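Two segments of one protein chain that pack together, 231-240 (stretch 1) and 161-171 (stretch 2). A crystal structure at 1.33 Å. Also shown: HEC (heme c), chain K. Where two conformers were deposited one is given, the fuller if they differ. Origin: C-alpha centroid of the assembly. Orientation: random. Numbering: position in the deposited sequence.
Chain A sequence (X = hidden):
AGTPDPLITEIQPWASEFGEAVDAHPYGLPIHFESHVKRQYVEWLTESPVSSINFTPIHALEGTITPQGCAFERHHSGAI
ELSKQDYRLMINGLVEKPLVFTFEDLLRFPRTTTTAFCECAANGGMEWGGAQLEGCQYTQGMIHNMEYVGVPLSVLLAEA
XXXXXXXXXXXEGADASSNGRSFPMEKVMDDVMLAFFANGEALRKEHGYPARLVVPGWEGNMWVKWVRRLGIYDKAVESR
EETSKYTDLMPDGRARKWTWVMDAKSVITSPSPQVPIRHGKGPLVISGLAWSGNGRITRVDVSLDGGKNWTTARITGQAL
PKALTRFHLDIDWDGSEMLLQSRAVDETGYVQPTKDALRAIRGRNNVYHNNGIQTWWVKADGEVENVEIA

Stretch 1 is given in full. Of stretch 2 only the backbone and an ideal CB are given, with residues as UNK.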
# COMPACT_ATOMS: atom_id res chain seq x y z
N GLY A 231 -22.43 20.65 -5.78
CA GLY A 231 -23.57 21.46 -6.19
C GLY A 231 -24.46 20.66 -7.09
O GLY A 231 -23.98 20.00 -8.01
N ILE A 232 -25.76 20.71 -6.87
CA ILE A 232 -26.70 19.95 -7.68
C ILE A 232 -27.42 20.92 -8.61
O ILE A 232 -28.05 21.85 -8.15
CB ILE A 232 -27.72 19.20 -6.82
CG1 ILE A 232 -27.00 18.33 -5.76
CG2 ILE A 232 -28.63 18.37 -7.71
CD1 ILE A 232 -25.96 17.35 -6.31
N TYR A 233 -27.29 20.70 -9.91
CA TYR A 233 -27.81 21.59 -10.94
C TYR A 233 -28.68 20.79 -11.92
O TYR A 233 -28.68 19.55 -11.94
CB TYR A 233 -26.64 22.30 -11.67
CG TYR A 233 -25.75 23.11 -10.76
CD1 TYR A 233 -26.13 24.35 -10.32
CD2 TYR A 233 -24.53 22.66 -10.38
CE1 TYR A 233 -25.33 25.10 -9.47
CE2 TYR A 233 -23.72 23.39 -9.54
CZ TYR A 233 -24.11 24.61 -9.10
OH TYR A 233 -23.27 25.30 -8.26
N ASP A 234 -29.42 21.53 -12.76
CA ASP A 234 -30.30 20.91 -13.75
C ASP A 234 -29.61 20.66 -15.08
O ASP A 234 -30.18 20.03 -15.96
CB ASP A 234 -31.61 21.71 -13.92
CG ASP A 234 -31.40 23.12 -14.45
OD1 ASP A 234 -30.25 23.55 -14.70
OD2 ASP A 234 -32.44 23.81 -14.63
N LYS A 235 -28.37 21.10 -15.19
CA LYS A 235 -27.56 20.95 -16.41
C LYS A 235 -26.09 20.98 -16.04
O LYS A 235 -25.75 21.38 -14.94
CB LYS A 235 -27.83 22.07 -17.42
CG LYS A 235 -27.65 23.44 -16.91
CD LYS A 235 -28.07 24.47 -17.95
CE LYS A 235 -29.51 24.29 -18.44
NZ LYS A 235 -30.14 25.46 -19.16
N ALA A 236 -25.23 20.54 -16.96
CA ALA A 236 -23.81 20.55 -16.73
C ALA A 236 -23.34 22.00 -16.61
O ALA A 236 -23.85 22.89 -17.28
CB ALA A 236 -23.10 19.85 -17.88
N VAL A 237 -22.34 22.24 -15.78
CA VAL A 237 -21.81 23.58 -15.65
C VAL A 237 -21.01 24.02 -16.89
O VAL A 237 -21.03 25.17 -17.28
CB VAL A 237 -20.96 23.70 -14.36
CG1 VAL A 237 -20.23 25.03 -14.30
CG2 VAL A 237 -21.84 23.44 -13.13
N GLU A 238 -20.33 23.06 -17.52
CA GLU A 238 -19.42 23.32 -18.66
C GLU A 238 -18.31 24.25 -18.21
O GLU A 238 -18.06 25.34 -18.76
CB GLU A 238 -20.16 23.80 -19.90
CG GLU A 238 -21.33 22.91 -20.29
CD GLU A 238 -20.94 21.62 -20.98
OE1 GLU A 238 -19.92 21.00 -20.62
OE2 GLU A 238 -21.70 21.22 -21.88
N SER A 239 -17.65 23.81 -17.16
CA SER A 239 -16.53 24.49 -16.58
C SER A 239 -15.26 24.40 -17.43
O SER A 239 -15.21 23.68 -18.43
CB SER A 239 -16.27 23.88 -15.23
OG SER A 239 -15.87 22.53 -15.43
N ARG A 240 -14.23 25.13 -17.04
CA ARG A 240 -12.98 25.18 -17.81
C ARG A 240 -12.40 23.79 -18.05
O ARG A 240 -11.92 23.49 -19.15
CB ARG A 240 -11.99 26.11 -17.10
CG ARG A 240 -10.71 26.42 -17.86
CD ARG A 240 -9.57 25.49 -17.57
NE ARG A 240 -8.38 25.96 -18.24
CZ ARG A 240 -7.13 25.63 -17.92
NH1 ARG A 240 -6.88 24.79 -16.94
NH2 ARG A 240 -6.13 26.15 -18.60
N UNK A 161 -31.14 15.67 0.42
CA UNK A 161 -32.38 15.40 -0.29
C UNK A 161 -32.35 15.99 -1.70
O UNK A 161 -32.75 17.12 -1.93
CB UNK A 161 -33.57 15.96 0.49
N UNK A 162 -31.90 15.21 -2.66
CA UNK A 162 -31.78 15.69 -4.04
C UNK A 162 -33.16 15.85 -4.67
O UNK A 162 -33.96 14.91 -4.65
CB UNK A 162 -30.93 14.73 -4.87
N UNK A 163 -33.45 17.01 -5.24
CA UNK A 163 -34.74 17.26 -5.91
C UNK A 163 -34.77 16.53 -7.26
O UNK A 163 -33.72 16.32 -7.86
CB UNK A 163 -34.97 18.76 -6.11
N UNK A 164 -35.96 16.17 -7.76
CA UNK A 164 -36.02 15.45 -9.05
C UNK A 164 -35.41 16.19 -10.25
O UNK A 164 -34.95 15.54 -11.18
CB UNK A 164 -37.48 15.13 -9.37
N UNK A 165 -35.39 17.51 -10.19
CA UNK A 165 -34.80 18.33 -11.24
C UNK A 165 -33.27 18.30 -11.22
O UNK A 165 -32.63 18.73 -12.19
CB UNK A 165 -35.29 19.77 -11.10
N UNK A 166 -32.69 17.77 -10.14
CA UNK A 166 -31.24 17.73 -9.98
C UNK A 166 -30.60 16.59 -10.74
O UNK A 166 -30.40 15.50 -10.19
CB UNK A 166 -30.88 17.62 -8.50
N UNK A 167 -30.22 16.88 -11.99
CA UNK A 167 -29.71 15.87 -12.92
C UNK A 167 -28.18 15.78 -12.98
O UNK A 167 -27.64 14.78 -13.49
CB UNK A 167 -30.25 16.16 -14.32
N UNK A 168 -27.50 16.82 -12.49
CA UNK A 168 -26.04 16.92 -12.55
C UNK A 168 -25.51 17.32 -11.20
O UNK A 168 -26.13 18.10 -10.48
CB UNK A 168 -25.59 17.92 -13.62
N UNK A 169 -24.33 16.79 -10.88
CA UNK A 169 -23.58 17.19 -9.70
C UNK A 169 -22.29 17.82 -10.16
O UNK A 169 -21.58 17.29 -11.03
CB UNK A 169 -23.31 16.01 -8.77
N UNK A 170 -22.00 18.99 -9.59
CA UNK A 170 -20.76 19.70 -9.84
C UNK A 170 -19.91 19.60 -8.59
O UNK A 170 -20.36 19.99 -7.51
CB UNK A 170 -21.01 21.16 -10.23
N UNK A 171 -18.68 19.11 -8.73
CA UNK A 171 -17.78 18.97 -7.58
C UNK A 171 -16.62 19.92 -7.75
O UNK A 171 -16.03 19.97 -8.83
CB UNK A 171 -17.28 17.53 -7.43
FE HEC K . -4.21 33.19 -16.31
CHA HEC K . -5.01 30.12 -17.53
CHB HEC K . -7.15 34.42 -17.53
CHC HEC K . -3.57 36.12 -14.81
CHD HEC K . -1.06 32.16 -15.67
NA HEC K . -5.77 32.42 -17.33
C1A HEC K . -5.88 31.13 -17.79
C2A HEC K . -7.08 31.00 -18.58
C3A HEC K . -7.67 32.20 -18.57
C4A HEC K . -6.86 33.10 -17.79
CMA HEC K . -8.99 32.63 -19.25
CAA HEC K . -7.55 29.69 -19.27
CBA HEC K . -6.83 29.49 -20.61
CGA HEC K . -7.32 28.29 -21.36
O1A HEC K . -7.70 27.29 -20.74
O2A HEC K . -7.35 28.42 -22.61
NB HEC K . -5.17 34.90 -16.15
C1B HEC K . -6.40 35.24 -16.70
C2B HEC K . -6.83 36.51 -16.17
C3B HEC K . -5.82 37.00 -15.43
C4B HEC K . -4.79 35.99 -15.39
CMB HEC K . -8.12 37.22 -16.63
CAB HEC K . -5.77 38.31 -14.65
CBB HEC K . -7.02 38.42 -13.73
NC HEC K . -2.59 33.98 -15.40
C1C HEC K . -2.52 35.24 -14.88
C2C HEC K . -1.19 35.45 -14.37
C3C HEC K . -0.49 34.34 -14.60
C4C HEC K . -1.35 33.43 -15.30
CMC HEC K . -0.73 36.74 -13.65
CAC HEC K . 0.98 33.99 -14.36
CBC HEC K . 1.62 34.30 -13.06
ND HEC K . -3.23 31.45 -16.55
C1D HEC K . -1.95 31.20 -16.10
C2D HEC K . -1.63 29.80 -16.21
C3D HEC K . -2.86 29.18 -16.75
C4D HEC K . -3.79 30.24 -16.96
CMD HEC K . -0.38 29.04 -15.79
CAD HEC K . -3.03 27.69 -17.02
CBD HEC K . -3.58 27.02 -15.77
CGD HEC K . -3.86 25.56 -15.95
O1D HEC K . -3.83 25.05 -17.10
O2D HEC K . -4.20 24.91 -14.94

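Position 161 has phi/psi of 84/91, and positive phi by itself favours glycine; no atom of stretch 1 lies near. It is Gly 161, the first residue to leave a helix. At 162 the ideal CB lies 5.2 Å from CG2 of Ile 232, so a medium apolar side chain could reach it. Val 162 does, its CG1 4.1 Å from Ile 232 CG2.

Positions 163 to 166 form a type I turn, closed by the hydrogen bond from the N of 166 to the O of 163, 2.9 Å. Stretch 1 offers nothing to 163, where many residues would serve; it is Lys 163, its end leading away. Phi of -59° at 164 suits proline, as in Pro 164. At 165 there is open space, so a polar chain is reasonable; the end of Glu 165 leads away.

Position 166 is restrictive: an ideal CB would stand 2.5 Å from Ile 232 CG2, a clash. Only glycine fits comfortably, and Gly 166 lets its CA approach Ile 232 CG2 to 3.5 Å. At 167 the CB sits 4.2 Å from Asp 234 O but the path outward is free, so a long polar chain suits. Lys 167 leads away; its N gives a weak hydrogen bond to Tyr 233 O, 3.1 Å.

Position 168 forms an antiparallel hydrogen-bonded pair with Tyr 233: its N reaches Tyr 233 O at 3.0 Å, and Tyr 233 N reaches its O at 2.9 Å. The CB lies 3.7 Å from Lys 235 O, beside the backbone leading to Ala 236, a surface that a flat or long apolar group could cover. Trp 168 lays one face of its ring against Lys 235 C and Ala 236 N; Ala 236 CB stands 3.7 Å from the centroid of its six-membered ring, almost on the normal, a CH-pi contact.

At 169 the CB turns to the face bearing Ile 232, 3.9 Å from Ile 232 CD1, so a branched aliphatic residue suits. Leu 169 brings CD1 to 3.8 Å from Ile 232 CD1.

Position 170 pairs with Gly 231, its CB near Tyr 233 CE2 and Val 237 CG2. A large apolar or aromatic side chain would exploit both. The ring of Tyr 170 brings CD1 to 3.4 Å from Val 237 CG2, and its edge meets Ser 239 CB.

At 171 CA-to-CB points away, leaving the choice open; it is Ala 171.

Stretch 2, residues 161-171: GVKPEGKWLYA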
# COMPACT_ATOMS: atom_id res chain seq x y z
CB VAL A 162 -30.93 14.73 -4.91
CG1 VAL A 162 -30.84 15.22 -6.35
CG2 VAL A 162 -29.53 14.58 -4.33
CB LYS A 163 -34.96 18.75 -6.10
CG LYS A 163 -35.26 19.50 -4.81
CD LYS A 163 -35.25 21.02 -5.00
CE LYS A 163 -35.86 21.72 -3.79
NZ LYS A 163 -35.96 23.19 -4.01
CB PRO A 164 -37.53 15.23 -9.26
CG PRO A 164 -38.10 15.28 -7.89
CD PRO A 164 -37.28 16.24 -7.10
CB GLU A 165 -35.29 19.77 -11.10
CG GLU A 165 -36.79 19.95 -11.30
CD GLU A 165 -37.66 19.67 -10.05
OE1 GLU A 165 -37.14 19.53 -8.91
OE2 GLU A 165 -38.90 19.61 -10.22
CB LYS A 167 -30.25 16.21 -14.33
CG LYS A 167 -31.80 16.21 -14.50
CD LYS A 167 -32.42 14.92 -14.06
CE LYS A 167 -33.92 14.83 -14.43
NZ LYS A 167 -34.15 14.77 -15.90
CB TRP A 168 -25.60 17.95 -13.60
CG TRP A 168 -25.85 17.59 -15.00
CD1 TRP A 168 -27.01 17.75 -15.69
CD2 TRP A 168 -24.92 17.00 -15.91
NE1 TRP A 168 -26.85 17.30 -16.98
CE2 TRP A 168 -25.57 16.85 -17.14
CE3 TRP A 168 -23.58 16.61 -15.80
CZ2 TRP A 168 -24.93 16.32 -18.26
CZ3 TRP A 168 -22.93 16.09 -16.93
CH2 TRP A 168 -23.61 15.94 -18.14
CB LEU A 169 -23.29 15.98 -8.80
CG LEU A 169 -22.44 16.20 -7.54
CD1 LEU A 169 -22.80 15.18 -6.49
CD2 LEU A 169 -20.95 16.12 -7.86
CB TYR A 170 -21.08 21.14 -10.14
CG TYR A 170 -19.88 22.04 -10.37
CD1 TYR A 170 -19.16 22.01 -11.57
CD2 TYR A 170 -19.52 22.98 -9.41
CE1 TYR A 170 -18.09 22.88 -11.77
CE2 TYR A 170 -18.45 23.83 -9.59
CZ TYR A 170 -17.76 23.80 -10.78
OH TYR A 170 -16.69 24.65 -10.97
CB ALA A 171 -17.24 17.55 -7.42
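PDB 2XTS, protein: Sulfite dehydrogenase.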